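Local atomic coordinates of DUF4783 domain-containing protein (Bacteroides fragilis, PDB entry 4OUQ), a protein that is of unknown function but belongs to a family placed in the NTF2 clan, whose members fold as a strongly curved sheet packed against helices. Residues V6-A11 against Q18-Y23; F73-L78 against N84-C89; V10-G15 against A50-N55. All blocks are in the same frame, centred on the assembly; numbering follows the deposited sequence.

Interaction 1. Residues V6-A11 against Q18-Y23; sequences VGVVVA and QELNRY
The backbones of A11 and E19 come within 5.6 Å at their CA atoms, where helix 6-14 faces the short helix 17-21, and further along Y23 faces the preceding turn at G7 and V8. A methyl suffices at the close point: A11 CB rests 3.8 Å from E19 CB and also meets the branch carbon CG of L20. V8, a branched residue, divides its two methyls between two partners. CG2 presses on the root of the Y23 side chain, 3.5 Å from Y23 CG, while CG1 meets L20 CD2; V8 and Y23 run past each other in opposite senses. With CG anti to its carbonyl carbon (chi1 -58°), the Y23 ring reaches across the flank of helix 6-14, bringing OH to 3.4 Å from G7 CA. Glycine fits there because a CB would run into that hydroxyl. V8 N lies above one face of the ring, toward its rim. Two waters complete the polar margin: one donates to both G7 O and E19 OE1, 2.8 Å from each, and the other accepts from G7 N and is hydrogen-bonded to Y23 OH. E19 OE2 forms a salt bridge with K14, tying the two helices further. L20 continues inward onto L48 and F52 of helix 41-54, V9 packs on F60 and V62 of strand 57-67, and Y23 bonds through its backbone to I100 of strand 97-107.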
loop_
_atom_site.group_PDB
_atom_site.type_symbol
_atom_site.label_atom_id
_atom_site.label_comp_id
_atom_site.label_asym_id
_atom_site.label_seq_id
_atom_site.Cartn_x
_atom_site.Cartn_y
_atom_site.Cartn_z
ATOM N N VAL A 6 9.953 -4.583 5.105
ATOM C CA VAL A 6 9.342 -5.875 5.364
ATOM C C VAL A 6 7.963 -5.711 5.992
ATOM O O VAL A 6 7.064 -6.513 5.779
ATOM C CB VAL A 6 10.262 -6.654 6.363
ATOM C CG1 VAL A 6 9.597 -7.882 6.951
ATOM C CG2 VAL A 6 11.552 -7.062 5.692
ATOM N N GLY A 7 7.849 -4.746 6.926
ATOM C CA GLY A 7 6.613 -4.543 7.591
ATOM C C GLY A 7 5.427 -4.200 6.690
ATOM O O GLY A 7 4.284 -4.450 7.036
ATOM N N VAL A 8 5.701 -3.544 5.570
ATOM C CA VAL A 8 4.671 -3.201 4.613
ATOM C C VAL A 8 4.090 -4.451 3.979
ATOM O O VAL A 8 2.903 -4.591 3.869
ATOM C CB VAL A 8 5.214 -2.241 3.585
ATOM C CG1 VAL A 8 4.251 -2.099 2.411
ATOM C CG2 VAL A 8 5.488 -0.869 4.277
ATOM N N VAL A 9 4.990 -5.335 3.563
ATOM C CA VAL A 9 4.589 -6.582 2.892
ATOM C C VAL A 9 3.794 -7.436 3.890
ATOM O O VAL A 9 2.771 -7.976 3.560
ATOM C CB VAL A 9 5.809 -7.348 2.395
ATOM C CG1 VAL A 9 5.372 -8.697 1.821
ATOM C CG2 VAL A 9 6.558 -6.557 1.345
ATOM N N VAL A 10 4.258 -7.507 5.127
ATOM C CA VAL A 10 3.561 -8.255 6.188
ATOM C C VAL A 10 2.194 -7.685 6.431
ATOM O O VAL A 10 1.214 -8.412 6.545
ATOM C CB VAL A 10 4.408 -8.283 7.501
ATOM C CG1 VAL A 10 3.602 -8.890 8.637
ATOM C CG2 VAL A 10 5.749 -9.013 7.252
ATOM N N ALA A 11 2.100 -6.357 6.481
ATOM C CA ALA A 11 0.795 -5.727 6.712
ATOM C C ALA A 11 -0.193 -6.014 5.577
ATOM O O ALA A 11 -1.344 -6.352 5.829
ATOM C CB ALA A 11 0.977 -4.233 6.923
ATOM N N GLN A 18 -3.529 -0.900 10.416
ATOM C CA GLN A 18 -2.937 -0.334 11.577
ATOM C C GLN A 18 -1.410 -0.527 11.485
ATOM O O GLN A 18 -0.681 0.370 11.806
ATOM C CB GLN A 18 -3.506 -1.015 12.869
ATOM C CG GLN A 18 -3.052 -0.365 14.153
ATOM C CD GLN A 18 -1.604 -0.672 14.513
ATOM O OE1 GLN A 18 -1.107 -1.744 14.214
ATOM N NE2 GLN A 18 -0.929 0.281 15.154
ATOM N N GLU A 19 -0.980 -1.695 11.002
ATOM C CA GLU A 19 0.438 -1.954 10.841
ATOM C C GLU A 19 0.998 -1.127 9.699
ATOM O O GLU A 19 2.175 -0.830 9.694
ATOM C CB GLU A 19 0.730 -3.452 10.607
ATOM C CG GLU A 19 0.645 -4.306 11.844
ATOM C CD GLU A 19 1.009 -5.766 11.599
ATOM O OE1 GLU A 19 1.405 -6.151 10.490
ATOM O OE2 GLU A 19 0.864 -6.546 12.554
ATOM N N LEU A 20 0.201 -0.836 8.688
ATOM C CA LEU A 20 0.679 0.044 7.583
ATOM C C LEU A 20 0.898 1.429 8.055
ATOM O O LEU A 20 1.689 2.157 7.476
ATOM C CB LEU A 20 -0.297 0.122 6.416
ATOM C CG LEU A 20 -0.279 -0.955 5.403
ATOM C CD1 LEU A 20 -1.331 -0.759 4.344
ATOM C CD2 LEU A 20 1.115 -1.024 4.711
ATOM N N ASN A 21 0.160 1.840 9.066
ATOM C CA ASN A 21 0.158 3.237 9.463
ATOM C C ASN A 21 1.528 3.823 9.734
ATOM O O ASN A 21 1.809 4.912 9.261
ATOM C CB ASN A 21 -0.781 3.473 10.628
ATOM C CG ASN A 21 -0.886 4.958 11.001
ATOM O OD1 ASN A 21 -0.420 5.368 12.049
ATOM N ND2 ASN A 21 -1.437 5.769 10.097
ATOM N N ARG A 22 2.433 3.070 10.408
ATOM C CA ARG A 22 3.762 3.592 10.716
ATOM C C ARG A 22 4.643 3.759 9.471
ATOM O O ARG A 22 5.679 4.400 9.548
ATOM C CB ARG A 22 4.514 2.727 11.757
ATOM C CG ARG A 22 4.933 1.341 11.259
ATOM C CD ARG A 22 5.771 0.585 12.306
ATOM N NE ARG A 22 4.964 0.163 13.449
ATOM C CZ ARG A 22 4.028 -0.778 13.399
ATOM N NH1 ARG A 22 3.721 -1.392 12.244
ATOM N NH2 ARG A 22 3.358 -1.064 14.481
ATOM N N TYR A 23 4.216 3.195 8.344
ATOM C CA TYR A 23 4.969 3.292 7.107
ATOM C C TYR A 23 4.377 4.324 6.137
ATOM O O TYR A 23 4.885 4.486 5.060
ATOM C CB TYR A 23 5.056 1.916 6.420
ATOM C CG TYR A 23 5.687 0.885 7.306
ATOM C CD1 TYR A 23 7.031 0.846 7.458
ATOM C CD2 TYR A 23 4.939 -0.141 7.841
ATOM C CE1 TYR A 23 7.623 -0.056 8.308
ATOM C CE2 TYR A 23 5.511 -1.087 8.662
ATOM C CZ TYR A 23 6.853 -1.059 8.861
ATOM O OH TYR A 23 7.461 -1.993 9.648
HETATM O O HOH W 1 3.883 -5.206 9.652
HETATM O O HOH W 2 9.753 -2.823 8.076
#

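Interaction 2. Residues F73-L78 against N84-C89; sequences FIIGTL and NFRINC
I74, G76 and L78 pair with C89, I87 and F85 as antiparallel hydrogen-bonded pairs, each joined by two backbone bonds of 2.8 to 2.9 Å between N and O atoms. The buried, closely packed part of the contact lies on the face carrying I74, L78, F85, I87 and C89, where apolar residues suit a buried surface. L78 CB meets I87 CG1 at 3.9 Å, and I74 CG1 lies 4.0 Å from C89 CB. F85 turns its ring toward F51 of helix 41-54 and meets it edge-to-face, while L78 and I87 both reach F60 on strand 57-67. G76, lacking a side chain, adds no bulk between these groups. The two segments are the arms of a beta hairpin, strands 72-80 and 83-94, set between strands 97-107 and 57-67 of the mixed sheet that curves around the helices in NTF2-like folds. The other face, carrying I75, T77 and R86, is partly open to solvent, and its contacts are polar or mixed. T77 and R86 suit such a face, and I75 gives the flat guanidinium an apolar surface to lie on. Here R86, bent at chi2 and chi3 (-89° and -61°), folds back across the neighbouring strand. Its NH1 donates to G76 O at 3.2 Å, with the oxygen near the guanidinium plane, and I75 CG2 lies over one guanidinium face, 3.4 Å from R86 CZ. G76 O is thus gripped twice, R86 NH1 and I87 N arriving from opposite faces of its carbonyl plane. T77 sets OG1 3.8 Å from R86 CD, but the hydroxyl's hydrogen-bond partner is N63 on strand 57-67.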
loop_
_atom_site.group_PDB
_atom_site.type_symbol
_atom_site.label_atom_id
_atom_site.label_comp_id
_atom_site.label_asym_id
_atom_site.label_seq_id
_atom_site.Cartn_x
_atom_site.Cartn_y
_atom_site.Cartn_z
ATOM N N PHE A 73 9.742 1.212 -5.148
ATOM C CA PHE A 73 8.420 0.693 -5.290
ATOM C C PHE A 73 8.353 -0.815 -5.224
ATOM O O PHE A 73 9.363 -1.472 -5.477
ATOM C CB PHE A 73 7.778 1.190 -6.635
ATOM C CG PHE A 73 8.444 0.654 -7.879
ATOM C CD1 PHE A 73 8.051 -0.595 -8.413
ATOM C CD2 PHE A 73 9.469 1.338 -8.525
ATOM C CE1 PHE A 73 8.705 -1.123 -9.518
ATOM C CE2 PHE A 73 10.091 0.830 -9.672
ATOM C CZ PHE A 73 9.723 -0.420 -10.150
ATOM N N ILE A 74 7.167 -1.310 -4.924
ATOM C CA ILE A 74 6.839 -2.706 -5.106
ATOM C C ILE A 74 5.572 -2.802 -5.988
ATOM O O ILE A 74 4.642 -1.956 -5.904
ATOM C CB ILE A 74 6.648 -3.508 -3.797
ATOM C CG1 ILE A 74 5.627 -2.867 -2.880
ATOM C CG2 ILE A 74 7.962 -3.676 -3.094
ATOM C CD1 ILE A 74 5.361 -3.655 -1.588
ATOM N N ILE A 75 5.567 -3.850 -6.790
ATOM C CA ILE A 75 4.413 -4.193 -7.610
ATOM C C ILE A 75 3.982 -5.569 -7.009
ATOM O O ILE A 75 4.787 -6.511 -7.029
ATOM C CB ILE A 75 4.786 -4.404 -9.088
ATOM C CG1 ILE A 75 5.534 -3.227 -9.722
ATOM C CG2 ILE A 75 3.527 -4.730 -9.891
ATOM C CD1 ILE A 75 4.745 -1.958 -9.700
ATOM N N GLY A 76 2.740 -5.700 -6.563
ATOM C CA GLY A 76 2.313 -6.955 -5.888
ATOM C C GLY A 76 0.867 -7.307 -6.185
ATOM O O GLY A 76 0.165 -6.527 -6.859
ATOM N N THR A 77 0.515 -8.560 -5.888
ATOM C CA THR A 77 -0.839 -9.063 -6.107
ATOM C C THR A 77 -1.425 -9.453 -4.763
ATOM O O THR A 77 -0.820 -10.267 -4.012
ATOM C CB THR A 77 -0.845 -10.261 -7.105
ATOM O OG1 THR A 77 -0.290 -9.818 -8.382
ATOM C CG2 THR A 77 -2.230 -10.761 -7.298
ATOM N N LEU A 78 -2.565 -8.839 -4.433
ATOM C CA LEU A 78 -3.319 -9.074 -3.213
ATOM C C LEU A 78 -4.466 -10.013 -3.521
ATOM O O LEU A 78 -5.219 -9.779 -4.477
ATOM C CB LEU A 78 -3.881 -7.748 -2.726
ATOM C CG LEU A 78 -4.558 -7.713 -1.365
ATOM C CD1 LEU A 78 -3.478 -7.812 -0.278
ATOM C CD2 LEU A 78 -5.448 -6.500 -1.193
ATOM N N ASN A 84 -8.674 -10.917 -6.917
ATOM C CA ASN A 84 -7.331 -10.340 -6.854
ATOM C C ASN A 84 -7.313 -8.850 -7.162
ATOM O O ASN A 84 -8.110 -8.357 -8.024
ATOM C CB ASN A 84 -6.377 -11.031 -7.835
ATOM C CG ASN A 84 -6.032 -12.468 -7.450
ATOM O OD1 ASN A 84 -6.526 -13.037 -6.460
ATOM N ND2 ASN A 84 -5.181 -13.064 -8.250
ATOM N N PHE A 85 -6.375 -8.168 -6.521
ATOM C CA PHE A 85 -6.067 -6.752 -6.787
ATOM C C PHE A 85 -4.584 -6.629 -7.040
ATOM O O PHE A 85 -3.778 -7.208 -6.289
ATOM C CB PHE A 85 -6.468 -5.869 -5.599
ATOM C CG PHE A 85 -7.950 -5.836 -5.316
ATOM C CD1 PHE A 85 -8.582 -6.911 -4.648
ATOM C CD2 PHE A 85 -8.744 -4.768 -5.714
ATOM C CE1 PHE A 85 -9.922 -6.878 -4.390
ATOM C CE2 PHE A 85 -10.067 -4.731 -5.431
ATOM C CZ PHE A 85 -10.674 -5.801 -4.794
ATOM N N ARG A 86 -4.222 -5.732 -7.959
ATOM C CA ARG A 86 -2.870 -5.384 -8.220
ATOM C C ARG A 86 -2.538 -4.113 -7.424
ATOM O O ARG A 86 -3.286 -3.169 -7.463
ATOM C CB ARG A 86 -2.712 -5.167 -9.661
ATOM C CG ARG A 86 -2.424 -6.469 -10.438
ATOM C CD ARG A 86 -0.929 -6.818 -10.551
ATOM N NE ARG A 86 -0.230 -5.754 -11.271
ATOM C CZ ARG A 86 0.210 -4.665 -10.691
ATOM N NH1 ARG A 86 0.309 -4.576 -9.331
ATOM N NH2 ARG A 86 0.686 -3.712 -11.433
ATOM N N ILE A 87 -1.482 -4.172 -6.650
ATOM C CA ILE A 87 -1.063 -3.097 -5.717
ATOM C C ILE A 87 0.288 -2.573 -6.221
ATOM O O ILE A 87 1.269 -3.384 -6.364
ATOM C CB ILE A 87 -0.838 -3.626 -4.234
ATOM C CG1 ILE A 87 -2.021 -4.472 -3.693
ATOM C CG2 ILE A 87 -0.577 -2.478 -3.284
ATOM C CD1 ILE A 87 -3.378 -3.825 -3.887
ATOM N N ASN A 88 0.369 -1.271 -6.464
ATOM C CA ASN A 88 1.632 -0.630 -6.704
ATOM C C ASN A 88 1.874 0.383 -5.639
ATOM O O ASN A 88 1.092 1.307 -5.462
ATOM C CB ASN A 88 1.651 0.020 -8.033
ATOM C CG ASN A 88 3.030 0.402 -8.455
ATOM O OD1 ASN A 88 3.902 0.723 -7.626
ATOM N ND2 ASN A 88 3.261 0.347 -9.733
ATOM N N CYS A 89 2.928 0.170 -4.856
ATOM C CA CYS A 89 3.149 0.982 -3.715
ATOM C C CYS A 89 4.552 1.655 -3.849
ATOM O O CYS A 89 5.573 0.983 -4.181
ATOM C CB CYS A 89 2.943 0.102 -2.446
ATOM S SG CYS A 89 3.245 0.858 -0.854
#

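Interaction 3. Residues V10-G15 against A50-N55; sequences VAFKKG and AFFSSN
In F12 and F52 alike CG is anti to the carbonyl carbon (chi1 -86° and -66°), and the two side chains cross at about a right angle. F52 does most of the touching. Over the centre of one face of its ring sits G15 CA, 3.6 Å from the centroid and only 11° off the normal, a CH-pi contact. G15 O continues this cover, 3.4 Å from F52 CD2. At the ring's edge, F12 CD1 lies near the F52 plane, 3.6 Å from F52 CZ. The glycine ends helix 6-14 in a Schellman motif, with positive phi and two bonds back into the last turn; glycine adopts this backbone easily, and with no side chain in the way, the CA can lie directly over the ring. Phenylalanine suits both remaining places, since a broad, apolar ring suits a buried site where two helices meet the sheet. F12 also meets the ring of F60 and packs on I87, while F52 touches V57. At the end of helix 41-54, N55 ND2 turns back to donate to F51 O at 3.1 Å, and N55 OD1 accepts from N82 ND2.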
loop_
_atom_site.group_PDB
_atom_site.type_symbol
_atom_site.label_atom_id
_atom_site.label_comp_id
_atom_site.label_asym_id
_atom_site.label_seq_id
_atom_site.Cartn_x
_atom_site.Cartn_y
_atom_site.Cartn_z
ATOM N N VAL A 10 4.258 -7.507 5.127
ATOM C CA VAL A 10 3.561 -8.255 6.188
ATOM C C VAL A 10 2.194 -7.685 6.431
ATOM O O VAL A 10 1.214 -8.412 6.545
ATOM C CB VAL A 10 4.408 -8.283 7.501
ATOM C CG1 VAL A 10 3.602 -8.890 8.637
ATOM C CG2 VAL A 10 5.749 -9.013 7.252
ATOM N N ALA A 11 2.100 -6.357 6.481
ATOM C CA ALA A 11 0.795 -5.727 6.712
ATOM C C ALA A 11 -0.193 -6.014 5.577
ATOM O O ALA A 11 -1.344 -6.352 5.829
ATOM C CB ALA A 11 0.977 -4.233 6.923
ATOM N N PHE A 12 0.257 -5.939 4.359
ATOM C CA PHE A 12 -0.626 -6.263 3.211
ATOM C C PHE A 12 -1.036 -7.723 3.237
ATOM O O PHE A 12 -2.194 -8.035 2.984
ATOM C CB PHE A 12 0.037 -5.937 1.900
ATOM C CG PHE A 12 -0.140 -4.488 1.455
ATOM C CD1 PHE A 12 -1.416 -3.991 1.042
ATOM C CD2 PHE A 12 0.925 -3.676 1.323
ATOM C CE1 PHE A 12 -1.556 -2.653 0.665
ATOM C CE2 PHE A 12 0.789 -2.342 0.872
ATOM C CZ PHE A 12 -0.442 -1.846 0.603
ATOM N N LYS A 13 -0.119 -8.622 3.569
ATOM C CA LYS A 13 -0.432 -10.044 3.619
ATOM C C LYS A 13 -1.585 -10.374 4.618
ATOM O O LYS A 13 -2.357 -11.370 4.433
ATOM C CB LYS A 13 0.824 -10.832 4.014
ATOM C CG LYS A 13 1.826 -11.068 2.887
ATOM C CD LYS A 13 3.110 -11.723 3.402
ATOM C CE LYS A 13 4.025 -12.111 2.254
ATOM N NZ LYS A 13 3.493 -13.292 1.527
ATOM N N LYS A 14 -1.710 -9.562 5.675
ATOM C CA LYS A 14 -2.764 -9.723 6.700
ATOM C C LYS A 14 -3.982 -8.796 6.514
ATOM O O LYS A 14 -4.981 -8.907 7.259
ATOM C CB LYS A 14 -2.155 -9.458 8.063
ATOM C CG LYS A 14 -0.997 -10.358 8.370
ATOM C CD LYS A 14 -0.603 -10.304 9.818
ATOM C CE LYS A 14 0.065 -8.998 10.166
ATOM N NZ LYS A 14 0.579 -9.150 11.536
ATOM N N GLY A 15 -3.908 -7.839 5.568
ATOM C CA GLY A 15 -4.914 -6.823 5.437
ATOM C C GLY A 15 -5.044 -5.997 6.694
ATOM O O GLY A 15 -6.135 -5.725 7.168
ATOM N N ALA A 50 -10.904 0.586 5.356
ATOM C CA ALA A 50 -12.145 0.311 4.666
ATOM C C ALA A 50 -11.968 -0.690 3.520
ATOM O O ALA A 50 -12.784 -1.640 3.346
ATOM C CB ALA A 50 -12.774 1.590 4.184
ATOM N N PHE A 51 -10.908 -0.520 2.781
ATOM C CA PHE A 51 -10.615 -1.406 1.653
ATOM C C PHE A 51 -10.405 -2.851 2.124
ATOM O O PHE A 51 -10.991 -3.815 1.566
ATOM C CB PHE A 51 -9.403 -0.884 0.846
ATOM C CG PHE A 51 -9.018 -1.798 -0.274
ATOM C CD1 PHE A 51 -9.724 -1.808 -1.472
ATOM C CD2 PHE A 51 -8.034 -2.748 -0.082
ATOM C CE1 PHE A 51 -9.403 -2.727 -2.478
ATOM C CE2 PHE A 51 -7.765 -3.703 -1.079
ATOM C CZ PHE A 51 -8.473 -3.672 -2.254
ATOM N N PHE A 52 -9.608 -3.009 3.174
ATOM C CA PHE A 52 -9.358 -4.342 3.752
ATOM C C PHE A 52 -10.554 -4.929 4.431
ATOM O O PHE A 52 -10.716 -6.162 4.475
ATOM C CB PHE A 52 -8.199 -4.322 4.776
ATOM C CG PHE A 52 -6.831 -3.999 4.193
ATOM C CD1 PHE A 52 -6.412 -4.488 2.954
ATOM C CD2 PHE A 52 -5.968 -3.153 4.885
ATOM C CE1 PHE A 52 -5.162 -4.239 2.453
ATOM C CE2 PHE A 52 -4.697 -2.865 4.385
ATOM C CZ PHE A 52 -4.279 -3.414 3.180
ATOM N N SER A 53 -11.464 -4.063 4.917
ATOM C CA SER A 53 -12.703 -4.533 5.526
ATOM C C SER A 53 -13.716 -4.990 4.458
ATOM O O SER A 53 -14.447 -5.927 4.668
ATOM C CB SER A 53 -13.347 -3.483 6.423
ATOM O OG SER A 53 -12.472 -3.152 7.481
ATOM N N SER A 54 -13.709 -4.302 3.332
ATOM C CA SER A 54 -14.560 -4.625 2.194
ATOM C C SER A 54 -14.095 -5.902 1.448
ATOM O O SER A 54 -14.940 -6.642 0.895
ATOM C CB SER A 54 -14.522 -3.481 1.212
ATOM O OG SER A 54 -15.269 -2.408 1.674
ATOM N N ASN A 55 -12.795 -6.152 1.495
ATOM C CA ASN A 55 -12.128 -7.226 0.722
ATOM C C ASN A 55 -11.232 -8.001 1.630
ATOM O O ASN A 55 -10.028 -7.711 1.729
ATOM C CB ASN A 55 -11.339 -6.619 -0.465
ATOM C CG ASN A 55 -12.229 -5.765 -1.369
ATOM O OD1 ASN A 55 -13.034 -6.257 -2.126
ATOM N ND2 ASN A 55 -12.027 -4.446 -1.301
#

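Overall arrangement
Interactions 1 and 3 share V10 and A11 and lie 11 Å apart between centres: helix 6-14 meets E19 and L20 of helix 17-21 on one flank and the end of helix 41-54 at its own end. The E19 OE2 to K14 NZ salt bridge (2.8 Å) couples them, as does L20 CD1, 4.0 Å from both F52 CE2 and F12 CZ. Interaction 2 provides the sheet surface beneath. L78 CD1 reaches F12 O at 3.5 Å, L78 CD2 lies 3.6 Å from F51 CE2, and F85 CE2 lies 3.6 Å from F51 CE1. The link from interaction 1 is looser, V9 CG2 to I74 CD1 at 4.3 Å. Together they join helices and hairpin around one apolar core.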